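Mandelate racemase/muconate lactonizing enzyme, C-terminal domain protein (Paracoccus denitrificans, PDB 4DWD) binds magnesium and, as a member of the mandelate racemase/muconate lactonizing branch of the enolase superfamily, probably acts as a hydro-lyase. Local coordinates at residues 179-184 and 212-217; 255-260 and 268-273; 338-341 and 346-349. All coordinates share one frame; numbering follows the deposited sequence. Where two conformers were deposited one is given.

Contact 1. Residues 179-184 and 212-217; sequences AKARAV and RALEDL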
loop_
_atom_site.group_PDB
_atom_site.type_symbol
_atom_site.label_atom_id
_atom_site.label_comp_id
_atom_site.label_asym_id
_atom_site.label_seq_id
_atom_site.Cartn_x
_atom_site.Cartn_y
_atom_site.Cartn_z
ATOM N N ALA B 179 -33.734 -12.974 -11.309
ATOM C CA ALA B 179 -34.731 -13.827 -11.992
ATOM C C ALA B 179 -34.660 -13.712 -13.518
ATOM O O ALA B 179 -34.792 -14.709 -14.235
ATOM C CB ALA B 179 -36.144 -13.549 -11.478
ATOM N N LYS B 180 -34.424 -12.498 -14.015
ATOM C CA LYS B 180 -34.305 -12.266 -15.454
ATOM C C LYS B 180 -33.014 -12.918 -15.949
ATOM O O LYS B 180 -32.999 -13.587 -16.984
ATOM C CB LYS B 180 -34.312 -10.768 -15.753
ATOM C CG LYS B 180 -35.696 -10.151 -15.579
ATOM C CD LYS B 180 -35.650 -8.635 -15.526
ATOM C CE LYS B 180 -37.068 -8.089 -15.458
ATOM N NZ LYS B 180 -37.062 -6.616 -15.236
ATOM N N ALA B 181 -31.924 -12.733 -15.205
ATOM C CA ALA B 181 -30.656 -13.373 -15.592
ATOM C C ALA B 181 -30.792 -14.902 -15.623
ATOM O O ALA B 181 -30.290 -15.551 -16.544
ATOM C CB ALA B 181 -29.530 -12.940 -14.664
ATOM N N ARG B 182 -31.507 -15.456 -14.642
ATOM C CA ARG B 182 -31.742 -16.899 -14.577
ATOM C C ARG B 182 -32.552 -17.382 -15.773
ATOM O O ARG B 182 -32.207 -18.382 -16.408
ATOM C CB ARG B 182 -32.431 -17.282 -13.257
ATOM C CG ARG B 182 -32.774 -18.767 -13.156
ATOM C CD ARG B 182 -33.303 -19.119 -11.775
ATOM N NE ARG B 182 -32.184 -19.350 -10.857
ATOM C CZ ARG B 182 -31.597 -20.533 -10.668
ATOM N NH1 ARG B 182 -32.025 -21.609 -11.313
ATOM N NH2 ARG B 182 -30.587 -20.642 -9.822
ATOM N N ALA B 183 -33.626 -16.658 -16.090
ATOM C CA ALA B 183 -34.484 -17.051 -17.205
ATOM C C ALA B 183 -33.729 -17.030 -18.539
ATOM O O ALA B 183 -33.964 -17.876 -19.414
ATOM C CB ALA B 183 -35.698 -16.153 -17.259
ATOM N N VAL B 184 -32.832 -16.055 -18.695
ATOM C CA VAL B 184 -32.035 -15.952 -19.910
ATOM C C VAL B 184 -31.042 -17.113 -20.015
ATOM O O VAL B 184 -30.875 -17.684 -21.091
ATOM C CB VAL B 184 -31.376 -14.551 -20.058
ATOM C CG1 VAL B 184 -30.378 -14.530 -21.221
ATOM C CG2 VAL B 184 -32.465 -13.492 -20.287
ATOM N N ARG B 212 -22.434 -12.334 -7.387
ATOM C CA ARG B 212 -22.412 -13.730 -6.934
ATOM C C ARG B 212 -23.511 -14.551 -7.590
ATOM O O ARG B 212 -23.282 -15.705 -7.967
ATOM C CB ARG B 212 -22.513 -13.826 -5.411
ATOM C CG ARG B 212 -21.313 -13.245 -4.679
ATOM C CD ARG B 212 -19.988 -13.826 -5.178
ATOM N NE ARG B 212 -18.912 -13.403 -4.281
ATOM C CZ ARG B 212 -17.618 -13.439 -4.571
ATOM N NH1 ARG B 212 -17.193 -13.915 -5.744
ATOM N NH2 ARG B 212 -16.746 -13.026 -3.656
ATOM N N ALA B 213 -24.691 -13.961 -7.747
ATOM C CA ALA B 213 -25.773 -14.645 -8.443
ATOM C C ALA B 213 -25.435 -14.912 -9.913
ATOM O O ALA B 213 -25.744 -15.985 -10.456
ATOM C CB ALA B 213 -27.074 -13.869 -8.307
ATOM N N LEU B 214 -24.761 -13.953 -10.556
ATOM C CA LEU B 214 -24.349 -14.140 -11.950
ATOM C C LEU B 214 -23.262 -15.219 -12.067
ATOM O O LEU B 214 -23.230 -15.969 -13.046
ATOM C CB LEU B 214 -23.859 -12.823 -12.568
ATOM C CG LEU B 214 -24.918 -11.722 -12.660
ATOM C CD1 LEU B 214 -24.272 -10.440 -13.138
ATOM C CD2 LEU B 214 -26.046 -12.116 -13.597
ATOM N N GLU B 215 -22.377 -15.306 -11.066
ATOM C CA GLU B 215 -21.370 -16.374 -11.029
ATOM C C GLU B 215 -22.026 -17.751 -10.914
ATOM O O GLU B 215 -21.643 -18.681 -11.618
ATOM C CB GLU B 215 -20.387 -16.157 -9.878
ATOM C CG GLU B 215 -19.448 -14.985 -10.138
ATOM C CD GLU B 215 -18.688 -14.497 -8.921
ATOM O OE1 GLU B 215 -18.756 -15.127 -7.843
ATOM O OE2 GLU B 215 -18.013 -13.453 -9.062
ATOM N N ASP B 216 -23.039 -17.853 -10.055
ATOM C CA ASP B 216 -23.803 -19.085 -9.912
ATOM C C ASP B 216 -24.457 -19.479 -11.245
ATOM O O ASP B 216 -24.614 -20.667 -11.540
ATOM C CB ASP B 216 -24.877 -18.923 -8.831
ATOM C CG ASP B 216 -24.316 -18.946 -7.416
ATOM O OD1 ASP B 216 -23.132 -19.275 -7.234
ATOM O OD2 ASP B 216 -25.075 -18.640 -6.471
ATOM N N LEU B 217 -24.805 -18.478 -12.050
ATOM C CA LEU B 217 -25.419 -18.705 -13.357
ATOM C C LEU B 217 -24.395 -18.764 -14.483
ATOM O O LEU B 217 -24.773 -18.793 -15.647
ATOM C CB LEU B 217 -26.426 -17.593 -13.640
ATOM C CG LEU B 217 -27.691 -17.617 -12.783
ATOM C CD1 LEU B 217 -28.429 -16.293 -12.905
ATOM C CD2 LEU B 217 -28.600 -18.795 -13.173
#
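Leu214 and Leu217, one turn apart, reach from helix 204-216 to Ala181 and Arg182 on helix 174-188, two helices on the outside of the enolase-type barrel domain. Arg212, ahead of both, holds Glu215 one turn on: NH1 donates almost straight to OE1 at 2.9 Å, in the guanidinium plane and on the syn lone pair of the carboxylate. Arg212 NE also forms a salt bridge with Asp242 of a second subunit.

Leu214 touches with one branch, its CD2 lying 3.7 Å from Ala181 CB. A methyl on the opposing helix suits this place, because it is short enough to let the leucine come near the backbone.

Leu217, the first residue to leave helical geometry, covers the most surface. Its CG stands anti to the carbonyl carbon (chi1 -70°), which points the forked end at the facing helix. Leu217 CD1 lies 3.6 Å from Arg182 N. It also comes to 3.9 Å from Ala181 CB. Leu217 CD2 is 4.1 Å from Arg182 CB. The two side chains cross at about a right angle; the arginine chain is bent at chi3 (-83°), and one guanidinium face lies over Leu217 CD2, which sits off-centre toward the edge of the group. Replacing Leu217 by an alanine would probably open a gap beside Ala181 and leave the aliphatic part of Arg182 without its apolar partner.

Beneath, Ala181 and Leu214 both rest on Phe196 of strand 194-197, so the helix pair is seated on the barrel wall; helix 140-154 packs against Lys180, Ala183 and Val184 of the first helix.

Contact 2. Residues 255-260 and 268-273; sequences QALKDL and VQPDIV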
loop_
_atom_site.group_PDB
_atom_site.type_symbol
_atom_site.label_atom_id
_atom_site.label_comp_id
_atom_site.label_asym_id
_atom_site.label_seq_id
_atom_site.Cartn_x
_atom_site.Cartn_y
_atom_site.Cartn_z
ATOM N N GLN B 255 -5.751 9.030 -19.782
ATOM C CA GLN B 255 -5.314 9.067 -18.379
ATOM C C GLN B 255 -6.400 8.541 -17.442
ATOM O O GLN B 255 -6.094 7.830 -16.489
ATOM C CB GLN B 255 -4.884 10.475 -17.967
ATOM C CG GLN B 255 -3.659 10.988 -18.705
ATOM C CD GLN B 255 -3.973 11.426 -20.112
ATOM O OE1 GLN B 255 -5.104 11.804 -20.413
ATOM N NE2 GLN B 255 -2.975 11.361 -20.992
ATOM N N ALA B 256 -7.665 8.878 -17.708
ATOM C CA ALA B 256 -8.750 8.297 -16.925
ATOM C C ALA B 256 -8.857 6.795 -17.182
ATOM O O ALA B 256 -9.211 6.052 -16.271
ATOM C CB ALA B 256 -10.091 8.996 -17.191
ATOM N N LEU B 257 -8.521 6.325 -18.391
ATOM C CA LEU B 257 -8.511 4.874 -18.610
ATOM C C LEU B 257 -7.417 4.219 -17.777
ATOM O O LEU B 257 -7.620 3.149 -17.214
ATOM C CB LEU B 257 -8.365 4.534 -20.095
ATOM C CG LEU B 257 -8.713 3.093 -20.470
ATOM C CD1 LEU B 257 -10.184 2.865 -20.181
ATOM C CD2 LEU B 257 -8.398 2.845 -21.938
ATOM N N LYS B 258 -6.257 4.863 -17.704
ATOM C CA LYS B 258 -5.184 4.398 -16.834
ATOM C C LYS B 258 -5.672 4.292 -15.380
ATOM O O LYS B 258 -5.408 3.295 -14.708
ATOM C CB LYS B 258 -3.978 5.343 -16.977
ATOM C CG LYS B 258 -2.782 5.026 -16.084
ATOM C CD LYS B 258 -2.836 5.743 -14.728
ATOM C CE LYS B 258 -2.764 7.270 -14.833
ATOM N NZ LYS B 258 -2.852 7.935 -13.489
ATOM N N ASP B 259 -6.379 5.321 -14.909
ATOM C CA ASP B 259 -6.889 5.322 -13.537
ATOM C C ASP B 259 -7.895 4.190 -13.309
ATOM O O ASP B 259 -7.904 3.577 -12.241
ATOM C CB ASP B 259 -7.524 6.673 -13.191
ATOM C CG ASP B 259 -6.484 7.772 -12.991
ATOM O OD1 ASP B 259 -5.347 7.454 -12.607
ATOM O OD2 ASP B 259 -6.804 8.957 -13.227
ATOM N N LEU B 260 -8.722 3.909 -14.317
ATOM C CA LEU B 260 -9.683 2.828 -14.199
ATOM C C LEU B 260 -8.967 1.482 -14.077
ATOM O O LEU B 260 -9.345 0.637 -13.271
ATOM C CB LEU B 260 -10.630 2.869 -15.403
ATOM C CG LEU B 260 -11.775 1.857 -15.419
ATOM C CD1 LEU B 260 -12.762 2.116 -14.295
ATOM C CD2 LEU B 260 -12.476 1.929 -16.766
ATOM N N VAL B 268 -11.733 -3.341 -20.195
ATOM C CA VAL B 268 -12.077 -1.937 -20.431
ATOM C C VAL B 268 -12.771 -1.764 -21.783
ATOM O O VAL B 268 -12.454 -2.467 -22.756
ATOM C CB VAL B 268 -10.858 -0.975 -20.302
ATOM C CG1 VAL B 268 -10.282 -1.042 -18.885
ATOM C CG2 VAL B 268 -9.798 -1.265 -21.374
ATOM N N GLN B 269 -13.706 -0.811 -21.820
ATOM C CA GLN B 269 -14.661 -0.666 -22.924
ATOM C C GLN B 269 -14.879 0.787 -23.367
ATOM O O GLN B 269 -16.021 1.216 -23.508
ATOM C CB GLN B 269 -15.997 -1.262 -22.500
ATOM C CG GLN B 269 -15.864 -2.648 -21.896
ATOM C CD GLN B 269 -17.214 -3.207 -21.564
ATOM O OE1 GLN B 269 -17.746 -2.954 -20.477
ATOM N NE2 GLN B 269 -17.787 -3.961 -22.496
ATOM N N PRO B 270 -13.782 1.538 -23.630
ATOM C CA PRO B 270 -14.026 2.869 -24.183
ATOM C C PRO B 270 -14.703 2.765 -25.572
ATOM O O PRO B 270 -14.670 1.702 -26.214
ATOM C CB PRO B 270 -12.615 3.454 -24.293
ATOM C CG PRO B 270 -11.743 2.256 -24.547
ATOM C CD PRO B 270 -12.360 1.154 -23.711
ATOM N N ASP B 271 -15.304 3.867 -26.016
ATOM C CA ASP B 271 -16.143 3.886 -27.232
ATOM C C ASP B 271 -15.528 4.857 -28.223
ATOM O O ASP B 271 -15.332 6.048 -27.912
ATOM C CB ASP B 271 -17.582 4.309 -26.851
ATOM C CG ASP B 271 -18.553 4.271 -28.005
ATOM O OD1 ASP B 271 -18.178 4.596 -29.145
ATOM O OD2 ASP B 271 -19.735 3.944 -27.746
ATOM N N ILE B 272 -15.278 4.354 -29.429
ATOM C CA ILE B 272 -14.609 5.100 -30.492
ATOM C C ILE B 272 -15.296 6.404 -30.938
ATOM O O ILE B 272 -14.628 7.287 -31.502
ATOM C CB ILE B 272 -14.373 4.138 -31.701
ATOM C CG1 ILE B 272 -13.263 4.613 -32.643
ATOM C CG2 ILE B 272 -15.670 3.813 -32.451
ATOM C CD1 ILE B 272 -12.650 3.438 -33.373
ATOM N N VAL B 273 -16.611 6.523 -30.713
ATOM C CA VAL B 273 -17.322 7.760 -31.045
ATOM C C VAL B 273 -17.564 8.642 -29.829
ATOM O O VAL B 273 -18.086 9.765 -29.959
ATOM C CB VAL B 273 -18.647 7.531 -31.821
ATOM C CG1 VAL B 273 -18.384 6.812 -33.126
ATOM C CG2 VAL B 273 -19.695 6.791 -31.003
#
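Leu257 of helix 254-263 lies against Val268 in a beta-alpha-beta crossover of the enolase-type barrel that runs from strand 244-246 through the helix to strand 267-268. The leucine comes at the valine on a slant, and Leu257 CD1 sits over the valine fork, 3.9 Å from Val268 CB and 4.1 Å from Val268 CG1. The other branch, Leu257 CD2, turns to Pro270 and comes within 4.3 Å of its CG. With CG anti to the backbone N (chi1 -164°), Leu257 extends from the helix far enough to divide its methyls between these two neighbours.

One turn later Leu260 repeats the extended shape and brings CD2 to 4.3 Å from Val268 CG1. Branched aliphatic residues suit this buried, wholly apolar interface, and Pro270 offers a compact ring where the chain leaves the strand. Val268 and Pro270 both also touch Phe295 on the adjacent strand, and Met281 of helix 277-291 packs on the proline.

The side chain of Pro270 is about 7 Å from that of Glu249, a calcium ligand in a structure of this protein, though that ion is absent here, so this apolar layer lies near that site. Beyond the proline, Asp271 gives one oxygen, OD2, to His298 and closes an Asx turn with the other: Val273 N donates to Asp271 OD1 at 2.9 Å, approaching from the anti side, 24° out of the carboxylate plane.

Contact 3. Residues 338-341 and 346-349; sequences NPAE and HFAL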
loop_
_atom_site.group_PDB
_atom_site.type_symbol
_atom_site.label_atom_id
_atom_site.label_comp_id
_atom_site.label_asym_id
_atom_site.label_seq_id
_atom_site.Cartn_x
_atom_site.Cartn_y
_atom_site.Cartn_z
ATOM N N ASN B 338 -24.679 0.147 -46.530
ATOM C CA ASN B 338 -24.055 -1.058 -46.004
ATOM C C ASN B 338 -23.778 -1.005 -44.495
ATOM O O ASN B 338 -22.676 -1.336 -44.061
ATOM C CB ASN B 338 -22.761 -1.376 -46.765
ATOM C CG ASN B 338 -21.704 -0.297 -46.609
ATOM O OD1 ASN B 338 -22.006 0.845 -46.260
ATOM N ND2 ASN B 338 -20.464 -0.661 -46.869
ATOM N N PRO B 339 -24.777 -0.600 -43.692
ATOM C CA PRO B 339 -24.576 -0.538 -42.242
ATOM C C PRO B 339 -24.439 -1.936 -41.620
ATOM O O PRO B 339 -24.618 -2.939 -42.318
ATOM C CB PRO B 339 -25.835 0.166 -41.755
ATOM C CG PRO B 339 -26.889 -0.277 -42.724
ATOM C CD PRO B 339 -26.192 -0.377 -44.059
ATOM N N ALA B 340 -24.103 -1.993 -40.329
ATOM C CA ALA B 340 -23.887 -3.250 -39.615
ATOM C C ALA B 340 -25.021 -4.248 -39.834
ATOM O O ALA B 340 -26.190 -3.933 -39.624
ATOM C CB ALA B 340 -23.728 -2.976 -38.127
ATOM N N GLU B 341 -24.656 -5.457 -40.243
ATOM C CA GLU B 341 -25.630 -6.524 -40.504
ATOM C C GLU B 341 -24.871 -7.841 -40.477
ATOM O O GLU B 341 -24.115 -8.141 -41.403
ATOM C CB GLU B 341 -26.315 -6.307 -41.855
ATOM C CG GLU B 341 -27.367 -7.336 -42.246
ATOM C CD GLU B 341 -28.119 -6.919 -43.498
ATOM O OE1 GLU B 341 -28.052 -5.725 -43.871
ATOM O OE2 GLU B 341 -28.774 -7.780 -44.118
ATOM N N HIS B 346 -21.291 -13.125 -37.864
ATOM C CA HIS B 346 -20.047 -12.362 -38.022
ATOM C C HIS B 346 -20.231 -11.110 -38.836
ATOM O O HIS B 346 -21.145 -11.024 -39.655
ATOM C CB HIS B 346 -18.983 -13.224 -38.702
ATOM C CG HIS B 346 -18.477 -14.366 -37.851
ATOM N ND1 HIS B 346 -19.190 -15.491 -37.648
ATOM C CD2 HIS B 346 -17.275 -14.533 -37.165
ATOM C CE1 HIS B 346 -18.490 -16.328 -36.860
ATOM N NE2 HIS B 346 -17.317 -15.744 -36.569
ATOM N N PHE B 347 -19.335 -10.146 -38.638
ATOM C CA PHE B 347 -19.244 -8.960 -39.500
ATOM C C PHE B 347 -18.123 -9.186 -40.498
ATOM O O PHE B 347 -16.995 -9.505 -40.108
ATOM C CB PHE B 347 -18.938 -7.715 -38.669
ATOM C CG PHE B 347 -20.024 -7.358 -37.697
ATOM C CD1 PHE B 347 -21.284 -6.991 -38.155
ATOM C CD2 PHE B 347 -19.783 -7.372 -36.324
ATOM C CE1 PHE B 347 -22.299 -6.667 -37.263
ATOM C CE2 PHE B 347 -20.788 -7.030 -35.423
ATOM C CZ PHE B 347 -22.050 -6.678 -35.893
ATOM N N ALA B 348 -18.436 -9.030 -41.780
ATOM C CA ALA B 348 -17.429 -9.153 -42.834
ATOM C C ALA B 348 -16.823 -7.794 -43.150
ATOM O O ALA B 348 -17.505 -6.908 -43.678
ATOM C CB ALA B 348 -18.040 -9.775 -44.089
ATOM N N LEU B 349 -15.544 -7.638 -42.822
ATOM C CA LEU B 349 -14.819 -6.402 -43.108
ATOM C C LEU B 349 -14.210 -6.463 -44.510
ATOM O O LEU B 349 -13.381 -7.321 -44.794
ATOM C CB LEU B 349 -13.730 -6.186 -42.050
ATOM C CG LEU B 349 -12.823 -4.955 -42.138
ATOM C CD1 LEU B 349 -13.636 -3.675 -42.205
ATOM C CD2 LEU B 349 -11.922 -4.953 -40.921
HETATM O O HOH W 1 -21.271 -8.260 -42.377
#
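The ring edge of Phe347 reaches Ala340 and Glu341 where the loop before strand 346-348 passes that strand, an antiparallel partner of strand 125-132 in the enolase-type barrel domain. The apolar part of the contact is small: Ala340 CB approaches Phe347 CE1 obliquely, at 4.1 Å. The ring's CG is anti to the carbonyl carbon (chi1 -64°), a setting that carries CE1 over to the loop although the side chain does not start out in that direction. Alanine suits the spot, since its single methyl meets the ring while the loop backbone stays near. A large aromatic suits the other side, because it also packs on Val323 and Leu325 of strand 323-325 and makes an edge-to-face contact with His306.

Glu341 N lies at the edge of the Phe347 ring, near its plane and 4.0 Å from CE1. The glutamate side chain starts out away from the strand and forms a salt bridge with Arg333, so its charge is met outside this contact.

No direct hydrogen bond joins the loop residues 338-341 to residues 346-349. Polar bonding instead runs through one water, which bridges the two backbones and satisfies one carbonyl and one amide. The water donates to Glu341 O at 3.0 Å and accepts from Ala348 N, also at 3.0 Å.

Overall arrangement
All three contacts belong to the barrel domain, yet they join different elements and touch nowhere. Contact 2 is the buried one, with all four touching residues enclosed and a purely aliphatic interface between a helix and a strand end, nearest of the three to the residues that bind calcium in a structure of this protein. Contacts 1 and 3 are partly buried. Contact 1, about 28 Å from contact 2 between centres, joins two neighbouring helices; its apolar part is alanine and leucine, with an exposed arginine at the outer side. Contact 3 lies across the chain's centre from contact 2 and ties a loop to a strand. There a water bridges the two backbones, whereas contacts 1 and 2 rest on side-chain packing.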